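Local atomic coordinates of esterase (uncultured bacterium pCosCE1, PDB entry 7ATL), a protein that hydrolyses carboxylic esters and also shows promiscuous acyltransferase activity, as a family VIII carboxylesterase with a beta-lactamase-like fold. Residues Met76-Val90 / Arg106-Thr118. Numbering follows the deposited sequence.
Sequences MRMIEQQKLGLDDTV and RPPIKIRHLLSHT
Asp87 and Arg112 meet in a side-on salt bridge where the type I beta turn Gly85-Asp88 lies against the start of helix 111-116, in the helical part of this beta-lactamase-like fold. Arg112 NE reaches Asp87 OD1 at 2.8 Å and NH2 reaches OD2 at 2.9 Å, both bonds nearly straight. The carboxylate lies near the guanidinium plane, yet its own plane is turned 41° from it, so both oxygens are met from above the carboxylate. Lys110 NZ approaches Asp87 OD1 from the opposite face at 2.7 Å, and this atom thus accepts two charged donors. Arg112 CG stands between the backbone N and carbonyl carbon (chi1 57°), and a bend at chi3 accompanies the guanidinium's edge-on reach to Asp87; Leu86 CB sits 3.4 Å from Arg112 NH2, over one guanidinium face.

The backbone bonds match this register. Leu86 O takes Arg112 N, while Asp88 O receives Ile111 N at 3.0 Å, so two amides of the first helical turn are satisfied by the turn's carbonyls. Ile111 N to Asp88 O and Val90 N to Ile109 O flank Thr89-Lys110, a non-hydrogen-bonded antiparallel pair and a single beta bridge.

Ile111 CG1 packs against Leu84 CD1 at 4.1 Å, and Leu86 CD2 touches Leu115 CD1; Leu296 of helix 291-297 extends this apolar layer. Further out, Asp88 OD2 accepts from Trp93 NE1, and His113 ND1 accepts from Lys110 N at the N-cap, 3.0 Å away and 32° out of the imidazole plane.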
loop_
_atom_site.group_PDB
_atom_site.type_symbol
_atom_site.label_atom_id
_atom_site.label_comp_id
_atom_site.label_asym_id
_atom_site.label_seq_id
_atom_site.Cartn_x
_atom_site.Cartn_y
_atom_site.Cartn_z
ATOM N N MET A 76 -13.996 -1.309 5.253
ATOM C CA MET A 76 -14.550 -2.625 5.637
ATOM C C MET A 76 -15.218 -2.515 7.011
ATOM O O MET A 76 -16.273 -3.169 7.243
ATOM C CB MET A 76 -13.470 -3.695 5.670
ATOM C CG MET A 76 -12.981 -4.094 4.298
ATOM S SD MET A 76 -14.240 -4.375 3.053
ATOM C CE MET A 76 -15.203 -5.654 3.853
ATOM N N ARG A 77 -14.673 -1.687 7.884
ATOM C CA ARG A 77 -15.310 -1.438 9.198
ATOM C C ARG A 77 -16.641 -0.714 8.979
ATOM O O ARG A 77 -17.625 -1.068 9.659
ATOM C CB ARG A 77 -14.373 -0.680 10.140
ATOM C CG ARG A 77 -13.225 -1.540 10.631
ATOM C CD ARG A 77 -12.569 -0.904 11.828
ATOM N NE ARG A 77 -13.412 -1.126 12.979
ATOM C CZ ARG A 77 -13.851 -0.195 13.811
ATOM N NH1 ARG A 77 -13.497 1.073 13.666
ATOM N NH2 ARG A 77 -14.647 -0.550 14.802
ATOM N N MET A 78 -16.677 0.260 8.077
ATOM C CA MET A 78 -17.896 1.080 7.857
ATOM C C MET A 78 -18.951 0.145 7.272
ATOM O O MET A 78 -20.140 0.293 7.585
ATOM C CB MET A 78 -17.628 2.252 6.910
ATOM C CG MET A 78 -17.158 3.491 7.619
ATOM S SD MET A 78 -16.593 4.729 6.439
ATOM C CE MET A 78 -16.158 6.078 7.531
ATOM N N ILE A 79 -18.498 -0.803 6.464
ATOM C CA ILE A 79 -19.371 -1.796 5.784
ATOM C C ILE A 79 -19.925 -2.777 6.826
ATOM O O ILE A 79 -21.125 -3.084 6.760
ATOM C CB ILE A 79 -18.587 -2.475 4.650
ATOM C CG1 ILE A 79 -18.532 -1.571 3.417
ATOM C CG2 ILE A 79 -19.163 -3.840 4.335
ATOM C CD1 ILE A 79 -17.397 -1.863 2.473
ATOM N N GLU A 80 -19.097 -3.235 7.763
ATOM C CA GLU A 80 -19.545 -4.097 8.889
ATOM C C GLU A 80 -20.706 -3.428 9.610
ATOM O O GLU A 80 -21.703 -4.100 9.878
ATOM C CB GLU A 80 -18.421 -4.320 9.889
ATOM C CG GLU A 80 -17.672 -5.592 9.635
ATOM C CD GLU A 80 -16.669 -5.882 10.732
ATOM O OE1 GLU A 80 -16.384 -4.974 11.592
ATOM O OE2 GLU A 80 -16.149 -6.993 10.692
ATOM N N GLN A 81 -20.582 -2.139 9.883
ATOM C CA GLN A 81 -21.617 -1.354 10.605
ATOM C C GLN A 81 -22.772 -0.963 9.677
ATOM O O GLN A 81 -23.666 -0.239 10.118
ATOM C CB GLN A 81 -21.006 -0.056 11.125
ATOM C CG GLN A 81 -19.594 -0.229 11.653
ATOM C CD GLN A 81 -19.558 -0.056 13.137
ATOM O OE1 GLN A 81 -20.580 0.226 13.747
ATOM N NE2 GLN A 81 -18.379 -0.224 13.706
ATOM N N GLN A 82 -22.707 -1.306 8.400
ATOM C CA GLN A 82 -23.784 -0.968 7.434
ATOM C C GLN A 82 -24.003 0.554 7.418
ATOM O O GLN A 82 -25.159 0.977 7.447
ATOM C CB GLN A 82 -25.048 -1.733 7.825
ATOM C CG GLN A 82 -24.789 -3.196 8.168
ATOM C CD GLN A 82 -26.056 -4.015 8.070
ATOM O OE1 GLN A 82 -26.851 -4.071 9.021
ATOM N NE2 GLN A 82 -26.254 -4.630 6.903
ATOM N N LYS A 83 -22.922 1.336 7.432
ATOM C CA LYS A 83 -22.905 2.780 7.063
ATOM C C LYS A 83 -22.550 2.916 5.565
ATOM O O LYS A 83 -22.886 3.958 4.962
ATOM C CB LYS A 83 -21.933 3.535 7.975
ATOM C CG LYS A 83 -22.345 3.638 9.438
ATOM C CD LYS A 83 -21.671 4.829 10.160
ATOM C CE LYS A 83 -21.776 4.812 11.676
ATOM N NZ LYS A 83 -23.194 4.784 12.104
ATOM N N LEU A 84 -21.956 1.867 4.984
ATOM C CA LEU A 84 -21.521 1.761 3.570
ATOM C C LEU A 84 -21.859 0.358 3.044
ATOM O O LEU A 84 -21.823 -0.592 3.843
ATOM C CB LEU A 84 -20.010 2.023 3.555
ATOM C CG LEU A 84 -19.337 2.111 2.193
ATOM C CD1 LEU A 84 -19.985 3.176 1.350
ATOM C CD2 LEU A 84 -17.863 2.424 2.351
ATOM N N GLY A 85 -22.161 0.213 1.753
ATOM C CA GLY A 85 -22.446 -1.099 1.130
ATOM C C GLY A 85 -21.425 -1.491 0.067
ATOM O O GLY A 85 -21.038 -0.627 -0.753
ATOM N N LEU A 86 -21.040 -2.766 0.016
ATOM C CA LEU A 86 -20.139 -3.278 -1.054
ATOM C C LEU A 86 -20.700 -2.951 -2.446
ATOM O O LEU A 86 -19.878 -2.822 -3.384
ATOM C CB LEU A 86 -19.953 -4.786 -0.885
ATOM C CG LEU A 86 -18.884 -5.170 0.133
ATOM C CD1 LEU A 86 -18.847 -6.682 0.343
ATOM C CD2 LEU A 86 -17.516 -4.630 -0.281
ATOM N N ASP A 87 -22.033 -2.836 -2.576
ATOM C CA ASP A 87 -22.753 -2.668 -3.865
ATOM C C ASP A 87 -23.338 -1.254 -3.953
ATOM O O ASP A 87 -24.171 -1.018 -4.808
ATOM C CB ASP A 87 -23.808 -3.766 -4.032
ATOM C CG ASP A 87 -23.218 -5.141 -4.324
ATOM O OD1 ASP A 87 -22.457 -5.274 -5.309
ATOM O OD2 ASP A 87 -23.494 -6.069 -3.555
ATOM N N ASP A 88 -22.926 -0.337 -3.091
ATOM C CA ASP A 88 -23.234 1.100 -3.276
ATOM C C ASP A 88 -22.501 1.610 -4.515
ATOM O O ASP A 88 -21.306 1.259 -4.712
ATOM C CB ASP A 88 -22.787 1.917 -2.072
ATOM C CG ASP A 88 -23.671 1.699 -0.866
ATOM O OD1 ASP A 88 -24.496 0.758 -0.916
ATOM O OD2 ASP A 88 -23.527 2.476 0.095
ATOM N N THR A 89 -23.168 2.438 -5.307
ATOM C CA THR A 89 -22.513 3.201 -6.392
ATOM C C THR A 89 -21.607 4.252 -5.751
ATOM O O THR A 89 -21.840 4.615 -4.590
ATOM C CB THR A 89 -23.542 3.811 -7.344
ATOM O OG1 THR A 89 -24.284 4.782 -6.610
ATOM C CG2 THR A 89 -24.440 2.748 -7.942
ATOM N N VAL A 90 -20.597 4.694 -6.484
ATOM C CA VAL A 90 -19.721 5.807 -6.040
ATOM C C VAL A 90 -20.534 7.091 -6.145
ATOM O O VAL A 90 -20.533 7.897 -5.190
ATOM C CB VAL A 90 -18.419 5.852 -6.859
ATOM C CG1 VAL A 90 -17.588 7.076 -6.514
ATOM C CG2 VAL A 90 -17.598 4.591 -6.654
ATOM N N ARG A 106 -21.886 6.062 -19.207
ATOM C CA ARG A 106 -21.497 6.359 -17.796
ATOM C C ARG A 106 -21.951 5.207 -16.914
ATOM O O ARG A 106 -23.031 5.249 -16.321
ATOM C CB ARG A 106 -22.123 7.667 -17.302
ATOM C CG ARG A 106 -21.661 8.895 -18.076
ATOM C CD ARG A 106 -22.294 10.217 -17.640
ATOM N NE ARG A 106 -21.796 11.242 -18.547
ATOM C CZ ARG A 106 -20.557 11.747 -18.545
ATOM N NH1 ARG A 106 -19.655 11.383 -17.643
ATOM N NH2 ARG A 106 -20.219 12.642 -19.453
ATOM N N PRO A 107 -21.144 4.130 -16.804
ATOM C CA PRO A 107 -21.547 2.955 -16.047
ATOM C C PRO A 107 -21.351 3.222 -14.564
ATOM O O PRO A 107 -20.391 3.885 -14.163
ATOM C CB PRO A 107 -20.601 1.860 -16.548
ATOM C CG PRO A 107 -19.350 2.617 -16.903
ATOM C CD PRO A 107 -19.801 3.984 -17.371
ATOM N N PRO A 108 -22.243 2.676 -13.715
ATOM C CA PRO A 108 -22.092 2.804 -12.266
ATOM C C PRO A 108 -20.836 2.042 -11.823
ATOM O O PRO A 108 -20.489 1.022 -12.429
ATOM C CB PRO A 108 -23.388 2.228 -11.674
ATOM C CG PRO A 108 -23.955 1.345 -12.783
ATOM C CD PRO A 108 -23.410 1.871 -14.101
ATOM N N ILE A 109 -20.135 2.616 -10.853
ATOM C CA ILE A 109 -18.965 2.000 -10.177
ATOM C C ILE A 109 -19.439 1.609 -8.793
ATOM O O ILE A 109 -20.033 2.463 -8.089
ATOM C CB ILE A 109 -17.766 2.962 -10.083
ATOM C CG1 ILE A 109 -17.215 3.379 -11.456
ATOM C CG2 ILE A 109 -16.686 2.348 -9.203
ATOM C CD1 ILE A 109 -16.337 4.628 -11.412
ATOM N N LYS A 110 -19.160 0.378 -8.414
ATOM C CA LYS A 110 -19.529 -0.130 -7.080
ATOM C C LYS A 110 -18.304 -0.049 -6.178
ATOM O O LYS A 110 -17.178 -0.170 -6.678
ATOM C CB LYS A 110 -20.056 -1.561 -7.155
ATOM C CG LYS A 110 -21.452 -1.719 -7.733
ATOM C CD LYS A 110 -21.638 -3.109 -8.312
ATOM C CE LYS A 110 -23.075 -3.568 -8.305
ATOM N NZ LYS A 110 -23.177 -4.988 -7.894
ATOM N N ILE A 111 -18.558 0.114 -4.880
ATOM C CA ILE A 111 -17.524 0.119 -3.808
ATOM C C ILE A 111 -16.668 -1.143 -3.965
ATOM O O ILE A 111 -15.447 -1.023 -3.845
ATOM C CB ILE A 111 -18.185 0.264 -2.422
ATOM C CG1 ILE A 111 -19.020 1.545 -2.316
ATOM C CG2 ILE A 111 -17.157 0.207 -1.313
ATOM C CD1 ILE A 111 -18.236 2.817 -2.560
ATOM N N ARG A 112 -17.237 -2.303 -4.272
ATOM C CA ARG A 112 -16.411 -3.541 -4.366
ATOM C C ARG A 112 -15.421 -3.413 -5.534
ATOM O O ARG A 112 -14.363 -4.105 -5.530
ATOM C CB ARG A 112 -17.266 -4.806 -4.530
ATOM C CG ARG A 112 -18.195 -4.788 -5.739
ATOM C CD ARG A 112 -18.877 -6.121 -5.951
ATOM N NE ARG A 112 -19.934 -6.339 -4.971
ATOM C CZ ARG A 112 -19.867 -7.149 -3.913
ATOM N NH1 ARG A 112 -18.772 -7.839 -3.636
ATOM N NH2 ARG A 112 -20.908 -7.234 -3.111
ATOM N N HIS A 113 -15.772 -2.613 -6.538
ATOM C CA HIS A 113 -14.888 -2.369 -7.692
ATOM C C HIS A 113 -13.739 -1.483 -7.199
ATOM O O HIS A 113 -12.567 -1.765 -7.561
ATOM C CB HIS A 113 -15.646 -1.773 -8.894
ATOM C CG HIS A 113 -16.808 -2.559 -9.406
ATOM N ND1 HIS A 113 -17.985 -1.937 -9.838
ATOM C CD2 HIS A 113 -16.995 -3.885 -9.599
ATOM C CE1 HIS A 113 -18.837 -2.845 -10.272
ATOM N NE2 HIS A 113 -18.261 -4.044 -10.137
ATOM N N LEU A 114 -14.024 -0.441 -6.420
ATOM C CA LEU A 114 -12.921 0.387 -5.851
ATOM C C LEU A 114 -11.944 -0.509 -5.055
ATOM O O LEU A 114 -10.730 -0.369 -5.235
ATOM C CB LEU A 114 -13.469 1.518 -4.975
ATOM C CG LEU A 114 -14.251 2.621 -5.681
ATOM C CD1 LEU A 114 -14.605 3.732 -4.707
ATOM C CD2 LEU A 114 -13.468 3.179 -6.857
ATOM N N LEU A 115 -12.451 -1.407 -4.210
ATOM C CA LEU A 115 -11.633 -2.206 -3.262
ATOM C C LEU A 115 -10.686 -3.163 -4.003
ATOM O O LEU A 115 -9.641 -3.511 -3.421
ATOM C CB LEU A 115 -12.575 -2.986 -2.344
ATOM C CG LEU A 115 -13.405 -2.129 -1.399
ATOM C CD1 LEU A 115 -14.412 -2.977 -0.644
ATOM C CD2 LEU A 115 -12.511 -1.390 -0.420
ATOM N N SER A 116 -11.041 -3.600 -5.214
ATOM C CA SER A 116 -10.329 -4.661 -5.966
ATOM C C SER A 116 -9.749 -4.085 -7.255
ATOM O O SER A 116 -9.198 -4.865 -8.053
ATOM C CB SER A 116 -11.239 -5.847 -6.229
ATOM O OG SER A 116 -11.624 -6.473 -5.009
ATOM N N HIS A 117 -9.855 -2.771 -7.458
ATOM C CA HIS A 117 -9.225 -2.062 -8.606
ATOM C C HIS A 117 -9.812 -2.571 -9.930
ATOM O O HIS A 117 -9.036 -2.767 -10.867
ATOM C CB HIS A 117 -7.692 -2.224 -8.566
ATOM C CG HIS A 117 -7.037 -1.521 -7.428
ATOM N ND1 HIS A 117 -6.803 -0.167 -7.448
ATOM C CD2 HIS A 117 -6.583 -1.972 -6.236
ATOM C CE1 HIS A 117 -6.227 0.189 -6.313
ATOM N NE2 HIS A 117 -6.090 -0.899 -5.550
ATOM N N THR A 118 -11.126 -2.757 -9.998
ATOM C CA THR A 118 -11.856 -3.209 -11.206
ATOM C C THR A 118 -12.784 -2.083 -11.665
ATOM O O THR A 118 -13.630 -2.344 -12.535
ATOM C CB THR A 118 -12.654 -4.496 -10.921
ATOM O OG1 THR A 118 -13.649 -4.208 -9.933
ATOM C CG2 THR A 118 -11.807 -5.644 -10.419
HETATM O O HOH W 1 -21.061 5.270 -9.707
#